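Local structure of putative N-acetylmuramoyl-L-alanine amidase (3CZX) at residues A[10-15]-A[76-81]; A[88-93]-A[142-147]; A[100-105]-A[121-126]. The protein binds zinc and probably hydrolyses the amide link between N-acetylmuramoyl groups and L-amino acids in cell-wall glycopeptides. All blocks are in the same frame, centred on the assembly; numbering follows the deposited sequence.

Interaction 1 (A[10-15]-A[76-81]); sequences AGHSNT and EFHTNA. With ZN (zinc ion), chain E.
His12 and His78 supply two of the three protein ligands of the zinc site of this Amidase_3-family enzyme, and they reach the metal from the C-terminal ends of two neighbouring parallel strands, 6-10 and 73-77. The two imidazoles are neither stacked nor edge-to-face: their planes stand 73° apart, and they converge on the ion from different directions. His12 offers NE2 at 2.2 Å from ZN, so the whole ring lies between its backbone and the metal, whereas His78 binds through ND1, the nitrogen closer to its main chain. The two ligand nitrogens are not bonded to each other; it is the shared zinc that draws them together. Glu26 and two waters complete the coordination, and water 1 also donates a hydrogen bond to Thr79 O.

With ND1 on the metal, NE2 of His78 is directed at the carboxylate of Glu76. Glu76, with CG anti to its backbone N (chi1 -173°), accepts from His78 NE2 on the anti lone pair of OE1 at 2.8 Å, nearly in the ring plane. This second-shell carboxylate fixes the rotation of the ring and should make it a more electron-rich ligand; Arg133 forms a salt bridge with the same oxygen, while Thr9 OG1 is hydrogen-bonded to OE2.

Gly11 suits its place beside His78 because its CA lies over one face of the His78 ring, 4.0 Å from the centroid, where a beta carbon would run into CE1. The backbones are tied together next to the metal ligands: Gly11 N donates to Phe77 O in the carbonyl plane, 2.9 Å away with an angle of 160° at the hydrogen.

Interaction 2 (A[88-93]-A[142-147]); sequences TGIEAL and IVFEPF
Ala92 is the low point between two larger neighbours on the opposing strand: its CB fits between Ile142 CG2, at 3.9 Å, and the CD1 corner of the Phe144 ring. A methyl suits this place, since Phe144, with CG anti to the backbone N (chi1 -170°), leans its ring toward the partner strand. The ring edge also meets Ile90, whose CG2 lies near the ring plane, 3.9 Å from CE1, and Pro146 CG sits over one face, offset toward the rim. Helix 99-113 packs against this apolar side through Cys102 and Val109.

Strands 91-94 and 142-145 run antiparallel inside the mixed sheet, and 91-94 runs parallel to 123-125 on its other side. Glu91 with Glu145 and Leu93 with Val143 are hydrogen-bonded pairs; Ala92 and Phe144 form the non-hydrogen-bonded pair between them. Glu145 N lies almost on the line of the Glu91 C=O bond, 2.8 Å from Glu91 O.

On the face bearing Leu93 and Val143, their beta carbons lie 4.2 Å apart, and helix 134-138 packs on both side chains. Farther along this face Glu91 and Glu145 extend side by side, their carboxylates turned 81° to each other. Lys124 and Arg118 form salt bridges with Glu91 OE1, probably easing the repulsion. The Glu145 side chain also borders the metal site, about 5 Å from the zinc. Just before strand 91-94, water 4 donates to Gly89 O and to Glu145 O.

Interaction 3 (A[100-105]-A[121-126]); sequences RWCQVL and DGFKPD
Helix 99-113 passes closest to the start of strand 123-125 and the residue before it, the CA atoms lying 5.4 Å apart for Cys102 and Phe123 and 5.3 Å for Gln103 and Gly122, with no direct hydrogen bond. Water 5 bridges the backbones instead, donating to Cys102 O and to Gly122 O. The positive phi of Gly122 (103°) turns the chain into the strand; a beta carbon there would press on the preceding carbonyl oxygen.

The CB of Cys102 is directed at the strand, and SG lies at the edge of the Phe123 ring, in its plane, 3.8 Å from CD1. CB of Phe123 already faces Cys102, and CG anti to the backbone N (chi1 169°) swings the CD1 edge to it; Pro125 N lies over one ring face. A small, weakly polar thiol suits the close approach of helix to strand. Beside it, Gln103 extends across Asp121 obliquely. Its CG is 3.4 Å from Asp121 O, and NE2 passes the Asp121 CB before giving its hydrogen bond to Glu120 O.

These segments belong to a beta-alpha-beta crossover, in which helix 99-113 connects strand 91-94 to its parallel, edge-lying neighbour 123-125. Asp121 O is buried without a hydrogen-bond partner and meets C-H groups of Gln103, CA at 3.5 Å among them; the contact therefore rests on van der Waals and weakly polar forces, with water 5 the polar bridge.

Overall arrangement
All three contacts reach one mixed sheet, and their chemistry changes across it. Interaction 1, metal coordination at the strand ends, and interaction 2, backbone pairing with apolar packing, are joined directly: strand 73-77 lies beside 142-145, and Glu76 N probably donates to Ile142 O. Interaction 3 is nested in the chain loop closed by interaction 2; its strand 123-125, at the edge of the sheet, lies beside strand 91-94 of interaction 2, with a probable hydrogen bond from Ala92 N to Gly122 O. Interactions 1 and 3 do not touch, with centres about 18 Å apart. All three are buried; interaction 3 alone has an exposed touching residue, Asp121, and a water in place of direct backbone hydrogen bonds.

Interaction 1 (A[10-15]-A[76-81])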
ATOM      1  N   ALA A  10      -3.068 -13.470   1.726  1.00 12.09           N
ATOM      2  CA  ALA A  10      -2.194 -12.869   2.737  1.00 12.81           C
ATOM      3  C   ALA A  10      -2.232 -13.742   3.969  1.00 14.98           C
ATOM      4  O   ALA A  10      -3.297 -14.204   4.387  1.00 16.54           O
ATOM      5  CB  ALA A  10      -2.643 -11.403   3.103  1.00 12.24           C
ATOM      6  N   GLY A  11      -1.080 -13.942   4.585  1.00 16.10           N
ATOM      7  CA  GLY A  11      -1.035 -14.629   5.862  1.00 17.64           C
ATOM      8  C   GLY A  11      -1.535 -13.763   6.993  1.00 18.60           C
ATOM      9  O   GLY A  11      -1.414 -12.536   6.969  1.00 17.50           O
ATOM     10  N   HIS A  12      -2.083 -14.433   7.997  1.00 19.96           N
ATOM     11  CA  HIS A  12      -2.407 -13.815   9.285  1.00 21.57           C
ATOM     12  C   HIS A  12      -3.566 -12.816   9.227  1.00 22.37           C
ATOM     13  O   HIS A  12      -4.122 -12.539   8.162  1.00 22.07           O
ATOM     14  CB  HIS A  12      -1.151 -13.188   9.889  1.00 21.34           C
ATOM     15  CG  HIS A  12       0.011 -14.129   9.964  1.00 20.22           C
ATOM     16  ND1 HIS A  12       0.094 -15.136  10.906  1.00 23.35           N
ATOM     17  CD2 HIS A  12       1.125 -14.234   9.204  1.00 18.50           C
ATOM     18  CE1 HIS A  12       1.220 -15.806  10.732  1.00 21.68           C
ATOM     19  NE2 HIS A  12       1.869 -15.270   9.713  1.00 19.68           N
ATOM     20  N   SER A  13      -3.930 -12.280  10.391  1.00 23.53           N
ATOM     21  CA  SER A  13      -5.167 -11.489  10.522  1.00 25.53           C
ATOM     22  C   SER A  13      -5.018 -10.338  11.508  1.00 26.61           C
ATOM     23  O   SER A  13      -3.966 -10.185  12.126  1.00 26.91           O
ATOM     24  CB  SER A  13      -6.300 -12.423  10.974  1.00 25.98           C
ATOM     25  OG  SER A  13      -6.046 -12.893  12.281  1.00 26.71           O
ATOM     26  N   ASN A  14      -6.072  -9.528  11.656  1.00 28.58           N
ATOM     27  CA  ASN A  14      -6.015  -8.317  12.516  1.00 29.46           C
ATOM     28  C   ASN A  14      -5.911  -8.661  13.993  1.00 30.64           C
ATOM     29  O   ASN A  14      -5.321  -7.876  14.787  1.00 31.00           O
ATOM     30  CB  ASN A  14      -7.235  -7.408  12.293  1.00 29.73           C
ATOM     31  CG  ASN A  14      -7.049  -6.022  12.879  1.00 30.74           C
ATOM     32  OD1 ASN A  14      -5.985  -5.410  12.736  1.00 34.79           O
ATOM     33  ND2 ASN A  14      -8.088  -5.512  13.559  1.00 32.97           N
ATOM     34  N   THR A  15      -6.478  -9.819  14.354  1.00 30.93           N
ATOM     35  CA  THR A  15      -6.459 -10.319  15.724  1.00 31.23           C
ATOM     36  C   THR A  15      -5.207 -11.139  16.022  1.00 31.26           C
ATOM     37  O   THR A  15      -4.713 -11.091  17.148  1.00 32.36           O
ATOM     38  CB  THR A  15      -7.722 -11.206  16.056  1.00 31.81           C
ATOM     39  OG1 THR A  15      -7.690 -11.599  17.437  1.00 36.17           O
ATOM     40  CG2 THR A  15      -7.779 -12.465  15.213  1.00 32.41           C
ATOM     41  N   GLU A  76       0.676 -17.348  -1.098  1.00 10.25           N
ATOM     42  CA  GLU A  76       0.332 -16.656   0.136  1.00 10.99           C
ATOM     43  C   GLU A  76       1.537 -15.915   0.692  1.00  9.77           C
ATOM     44  O   GLU A  76       2.595 -16.506   0.966  1.00 10.46           O
ATOM     45  CB  GLU A  76      -0.222 -17.617   1.201  1.00 10.58           C
ATOM     46  CG  GLU A  76      -0.724 -16.845   2.384  1.00 15.14           C
ATOM     47  CD  GLU A  76      -1.580 -17.636   3.275  1.00 15.12           C
ATOM     48  OE1 GLU A  76      -1.017 -18.209   4.237  1.00 16.51           O
ATOM     49  OE2 GLU A  76      -2.803 -17.667   3.016  1.00 18.39           O
ATOM     50  N   PHE A  77       1.390 -14.610   0.867  1.00  8.35           N
ATOM     51  CA  PHE A  77       2.481 -13.766   1.280  1.00  9.71           C
ATOM     52  C   PHE A  77       2.616 -13.768   2.808  1.00 10.51           C
ATOM     53  O   PHE A  77       1.635 -13.615   3.537  1.00 11.05           O
ATOM     54  CB  PHE A  77       2.306 -12.323   0.756  1.00  9.16           C
ATOM     55  CG  PHE A  77       2.315 -12.219  -0.746  1.00  8.67           C
ATOM     56  CD1 PHE A  77       3.494 -12.099  -1.459  1.00  8.62           C
ATOM     57  CD2 PHE A  77       1.134 -12.233  -1.435  1.00  8.57           C
ATOM     58  CE1 PHE A  77       3.460 -11.989  -2.855  1.00  9.67           C
ATOM     59  CE2 PHE A  77       1.086 -12.149  -2.850  1.00  8.81           C
ATOM     60  CZ  PHE A  77       2.251 -12.039  -3.532  1.00 10.15           C
ATOM     61  N   HIS A  78       3.840 -13.978   3.231  1.00 10.51           N
ATOM     62  CA  HIS A  78       4.254 -13.977   4.637  1.00 10.64           C
ATOM     63  C   HIS A  78       5.568 -13.233   4.767  1.00 11.18           C
ATOM     64  O   HIS A  78       6.185 -12.883   3.759  1.00 11.20           O
ATOM     65  CB  HIS A  78       4.515 -15.401   5.102  1.00 11.61           C
ATOM     66  CG  HIS A  78       3.280 -16.189   5.373  1.00 13.77           C
ATOM     67  ND1 HIS A  78       2.826 -16.432   6.655  1.00 16.79           N
ATOM     68  CD2 HIS A  78       2.378 -16.755   4.539  1.00 14.60           C
ATOM     69  CE1 HIS A  78       1.679 -17.086   6.593  1.00 18.08           C
ATOM     70  NE2 HIS A  78       1.392 -17.309   5.324  1.00 15.03           N
ATOM     71  N   THR A  79       5.975 -12.951   6.016  1.00 10.44           N
ATOM     72  CA  THR A  79       7.341 -12.545   6.305  1.00 11.99           C
ATOM     73  C   THR A  79       8.002 -13.611   7.178  1.00 13.76           C
ATOM     74  O   THR A  79       7.325 -14.220   8.053  1.00 15.81           O
ATOM     75  CB  THR A  79       7.448 -11.183   7.039  1.00 12.15           C
ATOM     76  OG1 THR A  79       6.765 -11.259   8.289  1.00 12.01           O
ATOM     77  CG2 THR A  79       6.798 -10.106   6.263  1.00 12.25           C
ATOM     78  N   ASN A  80       9.293 -13.825   6.947  1.00 14.04           N
ATOM     79  CA  ASN A  80      10.094 -14.680   7.793  1.00 14.97           C
ATOM     80  C   ASN A  80      10.414 -13.940   9.089  1.00 15.24           C
ATOM     81  O   ASN A  80      10.125 -12.758   9.223  1.00 13.52           O
ATOM     82  CB  ASN A  80      11.345 -15.165   7.063  1.00 13.90           C
ATOM     83  CG  ASN A  80      11.666 -16.611   7.376  1.00 17.46           C
ATOM     84  OD1 ASN A  80      11.454 -17.076   8.515  1.00 16.55           O
ATOM     85  ND2 ASN A  80      12.168 -17.341   6.374  1.00 18.08           N
ATOM     86  N   ALA A  81      10.923 -14.659  10.078  1.00 15.48           N
ATOM     87  CA  ALA A  81      11.289 -14.072  11.350  1.00 16.11           C
ATOM     88  C   ALA A  81      12.278 -15.010  12.046  1.00 17.59           C
ATOM     89  O   ALA A  81      12.135 -16.224  11.959  1.00 18.01           O
ATOM     90  CB  ALA A  81      10.063 -13.889  12.225  1.00 15.30           C
TER
HETATM   91 ZN    ZN E 301       3.641 -15.993   8.644  1.00 27.36          ZN
HETATM   92  O   HOH W   1       5.682 -16.711   8.205  1.00 20.57           O
HETATM   93  O   HOH W   2       3.555 -18.060   9.638  1.00 25.14           O

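Interaction 2 (A[88-93]-A[142-147])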
ATOM      1  N   THR A  88      18.697 -13.267   7.232  1.00 13.83           N
ATOM      2  CA  THR A  88      18.292 -12.541   6.040  1.00 14.06           C
ATOM      3  C   THR A  88      18.053 -13.494   4.874  1.00 13.07           C
ATOM      4  O   THR A  88      18.627 -14.580   4.829  1.00 13.94           O
ATOM      5  CB  THR A  88      19.354 -11.504   5.632  1.00 13.33           C
ATOM      6  OG1 THR A  88      18.881 -10.682   4.542  1.00 13.66           O
ATOM      7  CG2 THR A  88      20.691 -12.155   5.248  1.00 13.70           C
ATOM      8  N   GLY A  89      17.198 -13.078   3.944  1.00 13.12           N
ATOM      9  CA  GLY A  89      17.113 -13.721   2.628  1.00 12.05           C
ATOM     10  C   GLY A  89      15.684 -14.090   2.283  1.00 11.93           C
ATOM     11  O   GLY A  89      14.780 -13.975   3.103  1.00 11.41           O
ATOM     12  N   ILE A  90      15.547 -14.626   1.072  1.00 11.18           N
ATOM     13  CA  ILE A  90      14.298 -14.892   0.401  1.00 11.60           C
ATOM     14  C   ILE A  90      14.062 -16.371   0.300  1.00 11.65           C
ATOM     15  O   ILE A  90      14.934 -17.107  -0.138  1.00 11.50           O
ATOM     16  CB  ILE A  90      14.401 -14.397  -1.068  1.00 11.34           C
ATOM     17  CG1 ILE A  90      14.596 -12.876  -1.134  1.00 11.27           C
ATOM     18  CG2 ILE A  90      13.172 -14.850  -1.891  1.00 10.92           C
ATOM     19  CD1 ILE A  90      15.226 -12.417  -2.456  1.00 11.84           C
ATOM     20  N   GLU A  91      12.853 -16.793   0.633  1.00 12.53           N
ATOM     21  CA  GLU A  91      12.485 -18.158   0.361  1.00 13.96           C
ATOM     22  C   GLU A  91      11.001 -18.331   0.138  1.00 13.12           C
ATOM     23  O   GLU A  91      10.169 -17.520   0.559  1.00 12.13           O
ATOM     24  CB  GLU A  91      13.006 -19.086   1.437  1.00 14.33           C
ATOM     25  CG  GLU A  91      12.432 -18.913   2.808  1.00 17.54           C
ATOM     26  CD  GLU A  91      13.100 -19.835   3.854  1.00 18.10           C
ATOM     27  OE1 GLU A  91      14.330 -20.023   3.842  1.00 19.74           O
ATOM     28  OE2 GLU A  91      12.361 -20.392   4.665  1.00 23.13           O
ATOM     29  N   ALA A  92      10.691 -19.428  -0.540  1.00 12.59           N
ATOM     30  CA  ALA A  92       9.315 -19.793  -0.877  1.00 12.55           C
ATOM     31  C   ALA A  92       9.216 -21.290  -0.687  1.00 13.67           C
ATOM     32  O   ALA A  92      10.060 -22.033  -1.221  1.00 14.76           O
ATOM     33  CB  ALA A  92       9.015 -19.424  -2.309  1.00 12.93           C
ATOM     34  N   LEU A  93       8.217 -21.703   0.093  1.00 14.00           N
ATOM     35  CA  LEU A  93       8.015 -23.082   0.493  1.00 13.72           C
ATOM     36  C   LEU A  93       6.899 -23.647  -0.342  1.00 12.84           C
ATOM     37  O   LEU A  93       5.826 -23.080  -0.365  1.00 11.78           O
ATOM     38  CB  LEU A  93       7.588 -23.130   1.965  1.00 14.51           C
ATOM     39  CG  LEU A  93       7.309 -24.471   2.589  1.00 16.47           C
ATOM     40  CD1 LEU A  93       8.671 -25.173   2.797  1.00 17.66           C
ATOM     41  CD2 LEU A  93       6.487 -24.333   3.953  1.00 17.15           C
ATOM     42  N   ILE A 142       2.021 -21.847  -2.619  1.00 11.86           N
ATOM     43  CA  ILE A 142       3.398 -21.364  -2.354  1.00 11.73           C
ATOM     44  C   ILE A 142       3.338 -20.394  -1.181  1.00 11.74           C
ATOM     45  O   ILE A 142       2.609 -19.401  -1.252  1.00 11.27           O
ATOM     46  CB  ILE A 142       3.924 -20.615  -3.586  1.00 10.06           C
ATOM     47  CG1 ILE A 142       3.966 -21.541  -4.818  1.00 10.14           C
ATOM     48  CG2 ILE A 142       5.331 -19.985  -3.332  1.00 11.36           C
ATOM     49  CD1 ILE A 142       4.253 -20.798  -6.099  1.00 11.64           C
ATOM     50  N   VAL A 143       4.047 -20.711  -0.107  1.00 11.92           N
ATOM     51  CA  VAL A 143       4.190 -19.795   1.027  1.00 11.72           C
ATOM     52  C   VAL A 143       5.431 -18.983   0.747  1.00 11.25           C
ATOM     53  O   VAL A 143       6.552 -19.482   0.863  1.00 11.47           O
ATOM     54  CB  VAL A 143       4.292 -20.569   2.365  1.00 12.90           C
ATOM     55  CG1 VAL A 143       4.664 -19.633   3.548  1.00 14.95           C
ATOM     56  CG2 VAL A 143       3.002 -21.312   2.619  1.00 12.82           C
ATOM     57  N   PHE A 144       5.225 -17.716   0.353  1.00 10.70           N
ATOM     58  CA  PHE A 144       6.334 -16.847  -0.068  1.00 10.59           C
ATOM     59  C   PHE A 144       6.741 -15.918   1.056  1.00 10.88           C
ATOM     60  O   PHE A 144       5.907 -15.149   1.540  1.00 10.76           O
ATOM     61  CB  PHE A 144       5.916 -16.055  -1.332  1.00  9.96           C
ATOM     62  CG  PHE A 144       7.028 -15.300  -2.016  1.00 11.16           C
ATOM     63  CD1 PHE A 144       8.327 -15.741  -1.995  1.00 10.30           C
ATOM     64  CD2 PHE A 144       6.741 -14.147  -2.737  1.00 11.80           C
ATOM     65  CE1 PHE A 144       9.338 -15.044  -2.669  1.00 11.13           C
ATOM     66  CE2 PHE A 144       7.731 -13.477  -3.389  1.00 12.98           C
ATOM     67  CZ  PHE A 144       9.021 -13.901  -3.357  1.00 11.88           C
ATOM     68  N   GLU A 145       8.014 -15.999   1.433  1.00 11.14           N
ATOM     69  CA  GLU A 145       8.608 -15.179   2.481  1.00 12.14           C
ATOM     70  C   GLU A 145       9.770 -14.401   1.907  1.00 10.26           C
ATOM     71  O   GLU A 145      10.928 -14.777   2.020  1.00 10.17           O
ATOM     72  CB  GLU A 145       9.056 -16.060   3.639  1.00 12.77           C
ATOM     73  CG  GLU A 145       7.921 -16.845   4.241  1.00 16.17           C
ATOM     74  CD  GLU A 145       8.347 -17.596   5.464  1.00 19.30           C
ATOM     75  OE1 GLU A 145       8.442 -16.996   6.544  1.00 29.93           O
ATOM     76  OE2 GLU A 145       8.601 -18.788   5.336  1.00 29.21           O
ATOM     77  N   PRO A 146       9.466 -13.270   1.290  1.00  9.49           N
ATOM     78  CA  PRO A 146      10.548 -12.510   0.655  1.00  9.81           C
ATOM     79  C   PRO A 146      11.619 -11.944   1.596  1.00  9.40           C
ATOM     80  O   PRO A 146      12.731 -11.721   1.131  1.00 10.34           O
ATOM     81  CB  PRO A 146       9.819 -11.376  -0.058  1.00 10.32           C
ATOM     82  CG  PRO A 146       8.430 -11.633   0.019  1.00 11.66           C
ATOM     83  CD  PRO A 146       8.142 -12.701   1.035  1.00 10.79           C
ATOM     84  N   PHE A 147      11.299 -11.707   2.863  1.00  9.86           N
ATOM     85  CA  PHE A 147      12.293 -11.151   3.787  1.00  9.87           C
ATOM     86  C   PHE A 147      11.908 -11.447   5.237  1.00 10.29           C
ATOM     87  O   PHE A 147      10.791 -11.841   5.499  1.00  9.40           O
ATOM     88  CB  PHE A 147      12.486  -9.628   3.577  1.00 10.34           C
ATOM     89  CG  PHE A 147      11.286  -8.811   3.962  1.00 10.11           C
ATOM     90  CD1 PHE A 147      11.177  -8.226   5.199  1.00 13.33           C
ATOM     91  CD2 PHE A 147      10.231  -8.676   3.089  1.00 11.06           C
ATOM     92  CE1 PHE A 147      10.035  -7.501   5.550  1.00 13.37           C
ATOM     93  CE2 PHE A 147       9.109  -7.934   3.412  1.00 13.64           C
ATOM     94  CZ  PHE A 147       9.006  -7.377   4.661  1.00 13.72           C
TER
HETATM   95  O   HOH W   3      15.291 -11.034   2.170  1.00  9.47           O
HETATM   96  O   HOH W   4      12.618 -15.589   4.053  1.00 14.97           O

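Interaction 3 (A[100-105]-A[121-126])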
ATOM      1  N   ARG A 100       9.953 -24.200  -9.940  1.00 11.77           N
ATOM      2  CA  ARG A 100      10.193 -23.166 -10.918  1.00 12.07           C
ATOM      3  C   ARG A 100       9.458 -21.900 -10.534  1.00 11.35           C
ATOM      4  O   ARG A 100      10.057 -20.842 -10.550  1.00 11.10           O
ATOM      5  CB  ARG A 100       9.783 -23.656 -12.303  1.00 13.09           C
ATOM      6  CG  ARG A 100       9.687 -22.613 -13.363  1.00 16.31           C
ATOM      7  CD  ARG A 100      10.912 -21.857 -13.612  1.00 21.09           C
ATOM      8  NE  ARG A 100      10.681 -20.960 -14.747  1.00 23.61           N
ATOM      9  CZ  ARG A 100      11.588 -20.115 -15.227  1.00 26.74           C
ATOM     10  NH1 ARG A 100      12.792 -20.026 -14.658  1.00 30.25           N
ATOM     11  NH2 ARG A 100      11.289 -19.332 -16.258  1.00 25.52           N
ATOM     12  N   TRP A 101       8.188 -21.989 -10.144  1.00 12.14           N
ATOM     13  CA  TRP A 101       7.470 -20.781  -9.746  1.00 11.87           C
ATOM     14  C   TRP A 101       8.129 -20.097  -8.558  1.00 11.50           C
ATOM     15  O   TRP A 101       8.265 -18.878  -8.550  1.00 10.33           O
ATOM     16  CB  TRP A 101       6.026 -21.080  -9.390  1.00 12.98           C
ATOM     17  CG  TRP A 101       5.109 -21.001 -10.497  1.00 13.96           C
ATOM     18  CD1 TRP A 101       4.388 -22.021 -11.018  1.00 15.73           C
ATOM     19  CD2 TRP A 101       4.738 -19.823 -11.230  1.00 13.06           C
ATOM     20  NE1 TRP A 101       3.583 -21.561 -12.033  1.00 17.23           N
ATOM     21  CE2 TRP A 101       3.780 -20.210 -12.179  1.00 14.23           C
ATOM     22  CE3 TRP A 101       5.101 -18.473 -11.147  1.00 14.96           C
ATOM     23  CZ2 TRP A 101       3.212 -19.295 -13.082  1.00 16.73           C
ATOM     24  CZ3 TRP A 101       4.524 -17.556 -12.054  1.00 15.72           C
ATOM     25  CH2 TRP A 101       3.587 -17.984 -12.988  1.00 14.54           C
ATOM     26  N   CYS A 102       8.545 -20.885  -7.566  1.00  9.83           N
ATOM     27  CA  CYS A 102       9.261 -20.336  -6.376  1.00 10.02           C
ATOM     28  C   CYS A 102      10.510 -19.580  -6.795  1.00  9.88           C
ATOM     29  O   CYS A 102      10.834 -18.528  -6.204  1.00 11.02           O
ATOM     30  CB  CYS A 102       9.621 -21.468  -5.403  1.00  9.62           C
ATOM     31  SG  CYS A 102       8.175 -22.162  -4.577  1.00 11.35           S
ATOM     32  N   GLN A 103      11.202 -20.119  -7.789  1.00 10.27           N
ATOM     33  CA  GLN A 103      12.466 -19.549  -8.264  1.00 10.90           C
ATOM     34  C   GLN A 103      12.205 -18.262  -9.075  1.00 10.48           C
ATOM     35  O   GLN A 103      12.938 -17.272  -8.936  1.00  9.96           O
ATOM     36  CB  GLN A 103      13.266 -20.580  -9.059  1.00 10.56           C
ATOM     37  CG  GLN A 103      13.813 -21.667  -8.150  1.00 11.18           C
ATOM     38  CD  GLN A 103      14.455 -22.830  -8.848  1.00 13.02           C
ATOM     39  OE1 GLN A 103      14.168 -23.122 -10.037  1.00 15.34           O
ATOM     40  NE2 GLN A 103      15.305 -23.535  -8.107  1.00 13.22           N
ATOM     41  N   VAL A 104      11.143 -18.263  -9.879  1.00 10.76           N
ATOM     42  CA  VAL A 104      10.734 -17.055 -10.633  1.00 10.87           C
ATOM     43  C   VAL A 104      10.416 -15.916  -9.652  1.00 10.54           C
ATOM     44  O   VAL A 104      10.898 -14.792  -9.815  1.00 11.78           O
ATOM     45  CB  VAL A 104       9.491 -17.345 -11.506  1.00 11.27           C
ATOM     46  CG1 VAL A 104       8.879 -16.069 -12.071  1.00 13.27           C
ATOM     47  CG2 VAL A 104       9.848 -18.314 -12.631  1.00 13.41           C
ATOM     48  N   LEU A 105       9.632 -16.229  -8.622  1.00  9.58           N
ATOM     49  CA  LEU A 105       9.242 -15.218  -7.605  1.00  9.35           C
ATOM     50  C   LEU A 105      10.472 -14.719  -6.869  1.00  9.21           C
ATOM     51  O   LEU A 105      10.656 -13.531  -6.671  1.00 11.19           O
ATOM     52  CB  LEU A 105       8.259 -15.789  -6.590  1.00  9.52           C
ATOM     53  CG  LEU A 105       6.899 -16.193  -7.210  1.00  8.90           C
ATOM     54  CD1 LEU A 105       6.135 -17.079  -6.227  1.00 10.86           C
ATOM     55  CD2 LEU A 105       6.081 -14.947  -7.598  1.00 13.22           C
ATOM     56  N   ASP A 121      17.893 -21.423  -5.086  1.00 13.10           N
ATOM     57  CA  ASP A 121      17.503 -20.206  -5.799  1.00 13.44           C
ATOM     58  C   ASP A 121      16.120 -19.761  -5.342  1.00 12.50           C
ATOM     59  O   ASP A 121      15.288 -19.328  -6.155  1.00 12.56           O
ATOM     60  CB  ASP A 121      17.582 -20.392  -7.332  1.00 13.89           C
ATOM     61  CG  ASP A 121      18.986 -20.712  -7.822  1.00 20.67           C
ATOM     62  OD1 ASP A 121      19.957 -20.225  -7.214  1.00 23.92           O
ATOM     63  OD2 ASP A 121      19.112 -21.441  -8.829  1.00 25.46           O
ATOM     64  N   GLY A 122      15.879 -19.875  -4.023  1.00 11.55           N
ATOM     65  CA  GLY A 122      14.656 -19.394  -3.392  1.00 11.09           C
ATOM     66  C   GLY A 122      13.624 -20.442  -3.035  1.00 11.84           C
ATOM     67  O   GLY A 122      12.652 -20.155  -2.380  1.00 12.72           O
ATOM     68  N   PHE A 123      13.828 -21.670  -3.484  1.00 10.55           N
ATOM     69  CA  PHE A 123      12.867 -22.756  -3.212  1.00 11.05           C
ATOM     70  C   PHE A 123      13.271 -23.621  -2.020  1.00 11.44           C
ATOM     71  O   PHE A 123      14.422 -24.046  -1.944  1.00 11.01           O
ATOM     72  CB  PHE A 123      12.795 -23.706  -4.424  1.00 11.49           C
ATOM     73  CG  PHE A 123      12.034 -24.990  -4.139  1.00 10.55           C
ATOM     74  CD1 PHE A 123      10.647 -24.978  -4.007  1.00 10.86           C
ATOM     75  CD2 PHE A 123      12.687 -26.234  -4.012  1.00 11.00           C
ATOM     76  CE1 PHE A 123       9.927 -26.125  -3.745  1.00 11.97           C
ATOM     77  CE2 PHE A 123      11.945 -27.378  -3.764  1.00 11.71           C
ATOM     78  CZ  PHE A 123      10.567 -27.316  -3.604  1.00 10.90           C
ATOM     79  N   LYS A 124      12.316 -23.872  -1.130  1.00 12.18           N
ATOM     80  CA  LYS A 124      12.447 -24.864  -0.090  1.00 14.01           C
ATOM     81  C   LYS A 124      11.255 -25.802  -0.171  1.00 14.43           C
ATOM     82  O   LYS A 124      10.129 -25.360  -0.375  1.00 12.73           O
ATOM     83  CB  LYS A 124      12.528 -24.178   1.257  1.00 16.43           C
ATOM     84  CG  LYS A 124      13.892 -23.488   1.374  1.00 18.94           C
ATOM     85  CD  LYS A 124      14.483 -23.606   2.703  1.00 21.85           C
ATOM     86  CE  LYS A 124      15.772 -22.785   2.800  1.00 22.83           C
ATOM     87  NZ  LYS A 124      15.919 -22.107   4.131  1.00 26.23           N
ATOM     88  N   PRO A 125      11.502 -27.122  -0.059  1.00 15.05           N
ATOM     89  CA  PRO A 125      10.409 -28.083  -0.254  1.00 15.71           C
ATOM     90  C   PRO A 125       9.539 -28.246   0.961  1.00 16.93           C
ATOM     91  O   PRO A 125      10.002 -28.110   2.073  1.00 16.72           O
ATOM     92  CB  PRO A 125      11.166 -29.402  -0.519  1.00 15.62           C
ATOM     93  CG  PRO A 125      12.408 -29.251   0.308  1.00 15.82           C
ATOM     94  CD  PRO A 125      12.795 -27.789   0.135  1.00 15.65           C
ATOM     95  N   ASP A 126       8.286 -28.608   0.735  1.00 19.39           N
ATOM     96  CA  ASP A 126       7.347 -28.796   1.843  1.00 22.69           C
ATOM     97  C   ASP A 126       7.741 -29.937   2.798  1.00 23.55           C
ATOM     98  O   ASP A 126       7.538 -29.832   4.013  1.00 24.59           O
ATOM     99  CB  ASP A 126       5.935 -29.019   1.298  1.00 21.94           C
ATOM    100  CG  ASP A 126       5.815 -30.291   0.457  1.00 24.27           C
ATOM    101  OD1 ASP A 126       4.900 -31.092   0.730  1.00 28.44           O
ATOM    102  OD2 ASP A 126       6.612 -30.480  -0.471  1.00 24.80           O
TER
HETATM  103  O   HOH W   5      11.650 -17.688  -3.561  1.00 17.44           O